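Local atomic coordinates of uncharacterized protein lp_2664 (Lactobacillus plantarum WCFS1, PDB entry 2PJQ), a protein that is of unknown function but, as a member of the HD-domain family, probably acts as a metal-dependent phosphohydrolase. Residues K151-A156 with T174-F179; K182-A187 with V205-V210. All coordinates share one frame; numbering follows the deposited sequence.

Contact 1. Residues K151-A156 with T174-F179; sequences KIYDPA and TAINHF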
ATOM      1  N   LYS B 151      -0.735  -9.464   5.499  1.00 24.53           N
ATOM      2  CA  LYS B 151      -2.154  -9.557   5.171  1.00 26.09           C
ATOM      3  C   LYS B 151      -2.833  -8.187   5.381  1.00 26.84           C
ATOM      4  O   LYS B 151      -2.545  -7.477   6.351  1.00 27.45           O
ATOM      5  CB  LYS B 151      -2.793 -10.616   6.062  1.00 28.58           C
ATOM      6  CG  LYS B 151      -4.174 -11.075   5.636  1.00 32.12           C
ATOM      7  CD  LYS B 151      -4.678 -12.146   6.592  1.00 35.39           C
ATOM      8  CE  LYS B 151      -3.732 -13.343   6.632  1.00 36.41           C
ATOM      9  NZ  LYS B 151      -4.081 -14.277   7.736  1.00 38.17           N
ATOM     10  N   ILE B 152      -3.748  -7.815   4.493  1.00 25.69           N
ATOM     11  CA  ILE B 152      -4.389  -6.513   4.624  1.00 27.35           C
ATOM     12  C   ILE B 152      -5.441  -6.431   5.713  1.00 27.87           C
ATOM     13  O   ILE B 152      -5.537  -5.421   6.403  1.00 29.33           O
ATOM     14  CB  ILE B 152      -5.057  -6.057   3.300  1.00 26.89           C
ATOM     15  CG1 ILE B 152      -4.081  -6.204   2.135  1.00 27.82           C
ATOM     16  CG2 ILE B 152      -5.469  -4.586   3.404  1.00 25.33           C
ATOM     17  CD1 ILE B 152      -4.704  -5.955   0.777  1.00 28.42           C
ATOM     18  N   TYR B 153      -6.225  -7.490   5.866  1.00 28.67           N
ATOM     19  CA  TYR B 153      -7.299  -7.508   6.848  1.00 28.73           C
ATOM     20  C   TYR B 153      -7.793  -8.931   7.052  1.00 30.03           C
ATOM     21  O   TYR B 153      -7.619  -9.775   6.180  1.00 31.43           O
ATOM     22  CB  TYR B 153      -8.440  -6.638   6.339  1.00 28.51           C
ATOM     23  CG  TYR B 153      -9.641  -6.560   7.243  1.00 27.69           C
ATOM     24  CD1 TYR B 153      -9.536  -6.034   8.526  1.00 26.78           C
ATOM     25  CD2 TYR B 153     -10.894  -6.966   6.796  1.00 27.80           C
ATOM     26  CE1 TYR B 153     -10.648  -5.906   9.340  1.00 26.79           C
ATOM     27  CE2 TYR B 153     -12.015  -6.845   7.600  1.00 27.75           C
ATOM     28  CZ  TYR B 153     -11.886  -6.310   8.874  1.00 27.86           C
ATOM     29  OH  TYR B 153     -13.000  -6.169   9.671  1.00 27.47           O
ATOM     30  N   ASP B 154      -8.416  -9.194   8.197  1.00 33.37           N
ATOM     31  CA  ASP B 154      -8.937 -10.528   8.512  1.00 34.07           C
ATOM     32  C   ASP B 154      -9.945 -10.337   9.644  1.00 33.04           C
ATOM     33  O   ASP B 154      -9.575 -10.393  10.810  1.00 33.78           O
ATOM     34  CB  ASP B 154      -7.787 -11.437   8.984  1.00 35.10           C
ATOM     35  CG  ASP B 154      -8.110 -12.935   8.870  1.00 36.74           C
ATOM     36  OD1 ASP B 154      -9.250 -13.343   9.182  1.00 38.43           O
ATOM     37  OD2 ASP B 154      -7.203 -13.712   8.484  1.00 36.40           O
ATOM     38  N   PRO B 155     -11.230 -10.105   9.319  1.00 30.00           N
ATOM     39  CA  PRO B 155     -12.232  -9.909  10.378  1.00 30.79           C
ATOM     40  C   PRO B 155     -12.106 -10.879  11.545  1.00 30.18           C
ATOM     41  O   PRO B 155     -12.486 -10.566  12.674  1.00 29.86           O
ATOM     42  CB  PRO B 155     -13.566 -10.039   9.633  1.00 29.74           C
ATOM     43  CG  PRO B 155     -13.219 -10.758   8.369  1.00 29.36           C
ATOM     44  CD  PRO B 155     -11.881 -10.186   8.005  1.00 30.05           C
ATOM     45  N   ALA B 156     -11.553 -12.051  11.257  1.00 30.92           N
ATOM     46  CA  ALA B 156     -11.363 -13.091  12.251  1.00 31.27           C
ATOM     47  C   ALA B 156     -10.283 -12.654  13.227  1.00 32.48           C
ATOM     48  O   ALA B 156     -10.378 -12.887  14.433  1.00 33.42           O
ATOM     49  CB  ALA B 156     -10.962 -14.382  11.565  1.00 30.58           C
ATOM     50  N   THR B 174      -2.304  -7.669  10.784  1.00 32.36           N
ATOM     51  CA  THR B 174      -2.883  -7.300   9.501  1.00 29.09           C
ATOM     52  C   THR B 174      -2.627  -5.807   9.288  1.00 27.43           C
ATOM     53  O   THR B 174      -2.397  -5.059  10.242  1.00 26.43           O
ATOM     54  CB  THR B 174      -4.390  -7.577   9.462  1.00 28.76           C
ATOM     55  OG1 THR B 174      -5.075  -6.635  10.295  1.00 26.93           O
ATOM     56  CG2 THR B 174      -4.678  -8.976   9.959  1.00 27.41           C
ATOM     57  N   ALA B 175      -2.657  -5.376   8.035  1.00 24.57           N
ATOM     58  CA  ALA B 175      -2.408  -3.984   7.712  1.00 21.16           C
ATOM     59  C   ALA B 175      -3.370  -3.061   8.432  1.00 21.20           C
ATOM     60  O   ALA B 175      -2.964  -2.056   9.009  1.00 21.41           O
ATOM     61  CB  ALA B 175      -2.517  -3.786   6.229  1.00 23.39           C
ATOM     62  N   ILE B 176      -4.654  -3.387   8.388  1.00 22.64           N
ATOM     63  CA  ILE B 176      -5.641  -2.554   9.051  1.00 22.18           C
ATOM     64  C   ILE B 176      -5.359  -2.494  10.548  1.00 21.94           C
ATOM     65  O   ILE B 176      -5.351  -1.413  11.133  1.00 23.72           O
ATOM     66  CB  ILE B 176      -7.080  -3.085   8.831  1.00 24.47           C
ATOM     67  CG1 ILE B 176      -7.464  -2.989   7.350  1.00 23.94           C
ATOM     68  CG2 ILE B 176      -8.068  -2.276   9.668  1.00 26.14           C
ATOM     69  CD1 ILE B 176      -7.691  -1.568   6.848  1.00 23.84           C
ATOM     70  N   ASN B 177      -5.114  -3.645  11.168  1.00 19.71           N
ATOM     71  CA  ASN B 177      -4.851  -3.683  12.602  1.00 19.60           C
ATOM     72  C   ASN B 177      -3.744  -2.719  13.046  1.00 20.75           C
ATOM     73  O   ASN B 177      -3.689  -2.301  14.210  1.00 21.70           O
ATOM     74  CB  ASN B 177      -4.491  -5.105  13.049  1.00 20.79           C
ATOM     75  CG  ASN B 177      -5.673  -6.070  12.993  1.00 22.04           C
ATOM     76  OD1 ASN B 177      -6.843  -5.669  12.997  1.00 22.39           O
ATOM     77  ND2 ASN B 177      -5.365  -7.359  12.965  1.00 22.95           N
ATOM     78  N   HIS B 178      -2.865  -2.358  12.115  1.00 19.30           N
ATOM     79  CA  HIS B 178      -1.773  -1.454  12.429  1.00 17.07           C
ATOM     80  C   HIS B 178      -2.274  -0.066  12.803  1.00 14.95           C
ATOM     81  O   HIS B 178      -1.686   0.595  13.652  1.00 13.84           O
ATOM     82  CB  HIS B 178      -0.793  -1.368  11.257  1.00 21.65           C
ATOM     83  CG  HIS B 178       0.561  -0.878  11.657  1.00 24.52           C
ATOM     84  ND1 HIS B 178       1.187  -1.302  12.812  1.00 24.24           N
ATOM     85  CD2 HIS B 178       1.399   0.014  11.081  1.00 25.95           C
ATOM     86  CE1 HIS B 178       2.350  -0.688  12.931  1.00 25.39           C
ATOM     87  NE2 HIS B 178       2.502   0.117  11.895  1.00 26.29           N
ATOM     88  N   PHE B 179      -3.353   0.385  12.168  1.00 15.96           N
ATOM     89  CA  PHE B 179      -3.898   1.696  12.501  1.00 15.08           C
ATOM     90  C   PHE B 179      -4.404   1.606  13.930  1.00 16.04           C
ATOM     91  O   PHE B 179      -4.037   2.410  14.776  1.00 16.31           O
ATOM     92  CB  PHE B 179      -5.040   2.093  11.557  1.00  7.46           C
ATOM     93  CG  PHE B 179      -4.599   2.346  10.150  1.00  4.23           C
ATOM     94  CD1 PHE B 179      -4.315   1.293   9.298  1.00  5.67           C
ATOM     95  CD2 PHE B 179      -4.408   3.631   9.692  1.00  3.63           C
ATOM     96  CE1 PHE B 179      -3.845   1.520   8.002  1.00  3.19           C
ATOM     97  CE2 PHE B 179      -3.935   3.866   8.396  1.00  2.82           C
ATOM     98  CZ  PHE B 179      -3.655   2.806   7.557  1.00  1.00           C
TER

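Contact 2. Residues K182-A187 with V205-V210; sequences KLFKLA and VMHEFV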
ATOM      1  N   LYS B 182      -1.384   0.903  16.318  1.00 21.88           N
ATOM      2  CA  LYS B 182      -0.353   1.926  16.389  1.00 19.21           C
ATOM      3  C   LYS B 182      -0.747   3.296  15.862  1.00 18.69           C
ATOM      4  O   LYS B 182      -1.116   4.170  16.636  1.00 19.54           O
ATOM      5  CB  LYS B 182       0.910   1.428  15.666  1.00 14.30           C
ATOM      6  CG  LYS B 182       2.083   2.414  15.689  1.00 14.62           C
ATOM      7  CD  LYS B 182       3.431   1.733  15.508  1.00 10.40           C
ATOM      8  CE  LYS B 182       4.542   2.751  15.330  1.00 10.43           C
ATOM      9  NZ  LYS B 182       4.752   3.113  13.888  1.00 13.46           N
ATOM     10  N   LEU B 183      -0.662   3.479  14.550  1.00 17.65           N
ATOM     11  CA  LEU B 183      -0.972   4.752  13.886  1.00 18.09           C
ATOM     12  C   LEU B 183      -2.078   5.658  14.455  1.00 18.82           C
ATOM     13  O   LEU B 183      -1.952   6.885  14.409  1.00 19.46           O
ATOM     14  CB  LEU B 183      -1.257   4.481  12.411  1.00 13.02           C
ATOM     15  CG  LEU B 183      -0.200   3.568  11.785  1.00 12.29           C
ATOM     16  CD1 LEU B 183      -0.444   3.422  10.281  1.00 10.79           C
ATOM     17  CD2 LEU B 183       1.184   4.146  12.073  1.00  8.16           C
ATOM     18  N   PHE B 184      -3.157   5.072  14.973  1.00 16.04           N
ATOM     19  CA  PHE B 184      -4.253   5.860  15.545  1.00 13.99           C
ATOM     20  C   PHE B 184      -3.904   6.469  16.905  1.00 13.63           C
ATOM     21  O   PHE B 184      -4.651   7.302  17.414  1.00 13.41           O
ATOM     22  CB  PHE B 184      -5.525   5.007  15.712  1.00 12.56           C
ATOM     23  CG  PHE B 184      -6.362   4.853  14.452  1.00 11.69           C
ATOM     24  CD1 PHE B 184      -6.109   5.608  13.306  1.00 13.01           C
ATOM     25  CD2 PHE B 184      -7.419   3.943  14.427  1.00 11.32           C
ATOM     26  CE1 PHE B 184      -6.899   5.450  12.151  1.00 13.42           C
ATOM     27  CE2 PHE B 184      -8.211   3.773  13.288  1.00 11.20           C
ATOM     28  CZ  PHE B 184      -7.955   4.529  12.147  1.00 11.59           C
ATOM     29  N   LYS B 185      -2.780   6.063  17.492  1.00 17.59           N
ATOM     30  CA  LYS B 185      -2.374   6.582  18.810  1.00 18.79           C
ATOM     31  C   LYS B 185      -1.244   7.603  18.754  1.00 18.63           C
ATOM     32  O   LYS B 185      -1.008   8.338  19.710  1.00 19.80           O
ATOM     33  CB  LYS B 185      -1.928   5.449  19.733  1.00 13.71           C
ATOM     34  CG  LYS B 185      -2.885   4.301  19.799  1.00 17.48           C
ATOM     35  CD  LYS B 185      -2.200   3.099  20.419  1.00 19.67           C
ATOM     36  CE  LYS B 185      -3.046   1.835  20.306  1.00 22.16           C
ATOM     37  NZ  LYS B 185      -2.200   0.596  20.497  1.00 22.28           N
ATOM     38  N   LEU B 186      -0.548   7.656  17.631  1.00 15.77           N
ATOM     39  CA  LEU B 186       0.571   8.569  17.499  1.00 13.72           C
ATOM     40  C   LEU B 186       0.314  10.035  17.846  1.00 13.22           C
ATOM     41  O   LEU B 186       1.078  10.616  18.605  1.00 16.63           O
ATOM     42  CB  LEU B 186       1.164   8.452  16.089  1.00  6.72           C
ATOM     43  CG  LEU B 186       1.593   7.034  15.706  1.00  5.44           C
ATOM     44  CD1 LEU B 186       2.354   7.048  14.402  1.00  4.57           C
ATOM     45  CD2 LEU B 186       2.458   6.456  16.811  1.00  5.64           C
ATOM     46  N   ALA B 187      -0.752  10.626  17.317  1.00 11.03           N
ATOM     47  CA  ALA B 187      -1.048  12.050  17.554  1.00 11.61           C
ATOM     48  C   ALA B 187      -1.348  12.429  19.006  1.00 12.07           C
ATOM     49  O   ALA B 187      -1.392  13.612  19.368  1.00 12.85           O
ATOM     50  CB  ALA B 187      -2.212  12.503  16.653  1.00  9.76           C
ATOM     51  N   VAL B 205      -8.285  11.486   8.127  1.00 13.60           N
ATOM     52  CA  VAL B 205      -8.108  10.744   6.879  1.00 12.30           C
ATOM     53  C   VAL B 205      -7.881   9.263   7.114  1.00 11.35           C
ATOM     54  O   VAL B 205      -8.415   8.421   6.415  1.00  9.71           O
ATOM     55  CB  VAL B 205      -6.885  11.269   6.106  1.00 18.80           C
ATOM     56  CG1 VAL B 205      -7.016  10.899   4.637  1.00 19.48           C
ATOM     57  CG2 VAL B 205      -6.739  12.790   6.312  1.00 19.22           C
HETATM   58  N   MSE B 206      -7.046   8.954   8.090  1.00 14.60           N
HETATM   59  CA  MSE B 206      -6.758   7.577   8.399  1.00 15.30           C
HETATM   60  C   MSE B 206      -8.048   6.931   8.856  1.00 14.79           C
HETATM   61  O   MSE B 206      -8.356   5.815   8.435  1.00 14.49           O
HETATM   62  CB  MSE B 206      -5.697   7.482   9.491  1.00 23.88           C
HETATM   63  CG  MSE B 206      -4.353   8.091   9.138  1.00 26.83           C
HETATM   64 SE   MSE B 206      -3.090   7.840  10.598  1.00 37.29          SE
HETATM   65  CE  MSE B 206      -2.125   6.321   9.914  1.00 33.69           C
ATOM     66  N   HIS B 207      -8.806   7.629   9.705  1.00 12.94           N
ATOM     67  CA  HIS B 207     -10.083   7.088  10.188  1.00 13.03           C
ATOM     68  C   HIS B 207     -11.107   6.883   9.075  1.00 13.68           C
ATOM     69  O   HIS B 207     -11.866   5.925   9.114  1.00 13.17           O
ATOM     70  CB  HIS B 207     -10.692   7.960  11.291  1.00  8.23           C
ATOM     71  CG  HIS B 207     -10.233   7.589  12.663  1.00  5.63           C
ATOM     72  ND1 HIS B 207      -9.186   8.227  13.292  1.00  7.16           N
ATOM     73  CD2 HIS B 207     -10.613   6.588  13.488  1.00  5.34           C
ATOM     74  CE1 HIS B 207      -8.937   7.629  14.444  1.00  5.84           C
ATOM     75  NE2 HIS B 207      -9.787   6.629  14.587  1.00  3.94           N
ATOM     76  N   GLU B 208     -11.141   7.777   8.092  1.00 15.13           N
ATOM     77  CA  GLU B 208     -12.059   7.613   6.968  1.00 19.72           C
ATOM     78  C   GLU B 208     -11.649   6.388   6.140  1.00 20.19           C
ATOM     79  O   GLU B 208     -12.493   5.700   5.554  1.00 19.58           O
ATOM     80  CB  GLU B 208     -12.057   8.863   6.082  1.00 30.23           C
ATOM     81  CG  GLU B 208     -13.088   9.910   6.515  1.00 38.88           C
ATOM     82  CD  GLU B 208     -12.660  11.324   6.169  1.00 42.26           C
ATOM     83  OE1 GLU B 208     -12.461  11.600   4.964  1.00 43.87           O
ATOM     84  OE2 GLU B 208     -12.520  12.156   7.104  1.00 43.57           O
ATOM     85  N   PHE B 209     -10.347   6.114   6.117  1.00 21.94           N
ATOM     86  CA  PHE B 209      -9.818   4.987   5.372  1.00 19.76           C
ATOM     87  C   PHE B 209     -10.156   3.652   6.028  1.00 19.16           C
ATOM     88  O   PHE B 209     -10.698   2.771   5.368  1.00 20.20           O
ATOM     89  CB  PHE B 209      -8.301   5.124   5.198  1.00 17.73           C
ATOM     90  CG  PHE B 209      -7.671   3.964   4.493  1.00 17.23           C
ATOM     91  CD1 PHE B 209      -7.930   3.720   3.148  1.00 18.39           C
ATOM     92  CD2 PHE B 209      -6.849   3.082   5.182  1.00 18.93           C
ATOM     93  CE1 PHE B 209      -7.376   2.605   2.498  1.00 17.98           C
ATOM     94  CE2 PHE B 209      -6.292   1.962   4.542  1.00 19.10           C
ATOM     95  CZ  PHE B 209      -6.560   1.727   3.197  1.00 17.84           C
ATOM     96  N   VAL B 210      -9.836   3.493   7.312  1.00 16.75           N
ATOM     97  CA  VAL B 210     -10.132   2.244   8.017  1.00 15.12           C
ATOM     98  C   VAL B 210     -11.650   2.007   8.080  1.00 17.15           C
ATOM     99  O   VAL B 210     -12.128   0.864   8.071  1.00 16.97           O
ATOM    100  CB  VAL B 210      -9.560   2.271   9.449  1.00 11.98           C
ATOM    101  CG1 VAL B 210      -9.768   0.923  10.145  1.00  8.39           C
ATOM    102  CG2 VAL B 210      -8.095   2.613   9.391  1.00 13.36           C
TER

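Contact 1. Residues K151-A156 with T174-F179
K151 and I152 each present a backbone carbonyl to the first N-H groups of helix 175-183, whose N-cap is T174, in this all-helical HD-family fold. A175 N bonds to K151 O at 2.7 Å, with the donor in the carbonyl plane. One residue further on, I176 N reaches I152 O at 3.0 Å, tilted 21° out of that carbonyl's plane. First-turn N-H groups have no preceding turn to bond to, and here the loop after helix 134-148 supplies acceptors from outside.

Apolar groups close in round these bonds. The side chains of Y153 and I176 cross obliquely, Y153 CD1 lying 3.8 Å from I176 CB. CG of Y153 is anti to the backbone N (chi1 180°), and Y153 CG and CD1 both come near I176 CG1; the apolar ring carbons of a tyrosine suit a branched aliphatic neighbour, while W217 meets the ring edge-to-face. I152 instead approaches the small A175 with CG2, 4.2 Å from A175 CB, and also packs on Y143 of the second subunit.

At the N-cap, T174 OG1 accepts from N177 N at 3.1 Å, although the modelled position of OG1 is less certain, and T174 CG2 touches D154 CB. An alanine here would probably leave N177 N without its capping acceptor and lose the methyl contact with D154, making the first turn easier to fray. Within the loop, K151 NZ and D154 OD2 form a long salt bridge of 3.3 Å, NZ meeting the oxygen nearly along its C-O bond.

Contact 2. Residues K182-A187 with V205-V210
F184 lays its ring flat against the imidazole of H207, a face-to-face aromatic stack that joins the chain just after helix 175-183 to helix 204-219 in the helical HD-family fold. The centroids are 3.7 Å apart and the planes differ by only 9°, so the rings are nearly parallel and largely overlap. H207 NE2 lies over the centre of the phenyl ring, and F184 CZ in turn over the centre of the imidazole. The side chains come together obliquely from their separate backbones, so near-parallel rings do not mean parallel side chains. A histidine suits this partly exposed place: its flat face serves the stack while ND1 makes a weak hydrogen bond to T203 O.

The remaining contacts are apolar. M206, present as selenomethionine, brings CB to within 3.6 Å of F184 CE1, at the edge of the phenyl ring and near its plane. V210 comes in obliquely, its CG2 3.4 Å from F184 CZ. Being four residues apart, M206 and V210 fall on the same side of their helix, where both side chains start toward segment 182-187. Y180 adds an edge-to-face neighbour to the phenyl ring.

L183 meets the far end of M206, the two side chains crossing at about a right angle. Helix 134-148 lies behind, where L183 packs on A141. A long, unbranched chain, here a selenoether, fits this site because it can touch the phenyl edge with its base and L183 with its tip. The chain bends at its third torsion (chi3 100°), and the terminal CE touches both CB and CD1 of L183.

Contacts 1 and 2 follow one another along the chain and share helix 175-183, with centres about 13 Å apart. Contact 1 caps its beginning, and contact 2 ties the residues at its end to helix 204-219. F179 joins them: its O lies 2.8 Å from F184 N, a probable hydrogen bond, and F179 CE2 lies 3.4 Å from M206 CE, while the same ring packs against V210. I176 adds a second link, its CG2 lying 3.7 Å from V210 CG1. The side chains of H34, H63, D64 and D128 converge in an HD-type pattern, consistent with a metal site, but bind no metal here; neither contact includes them.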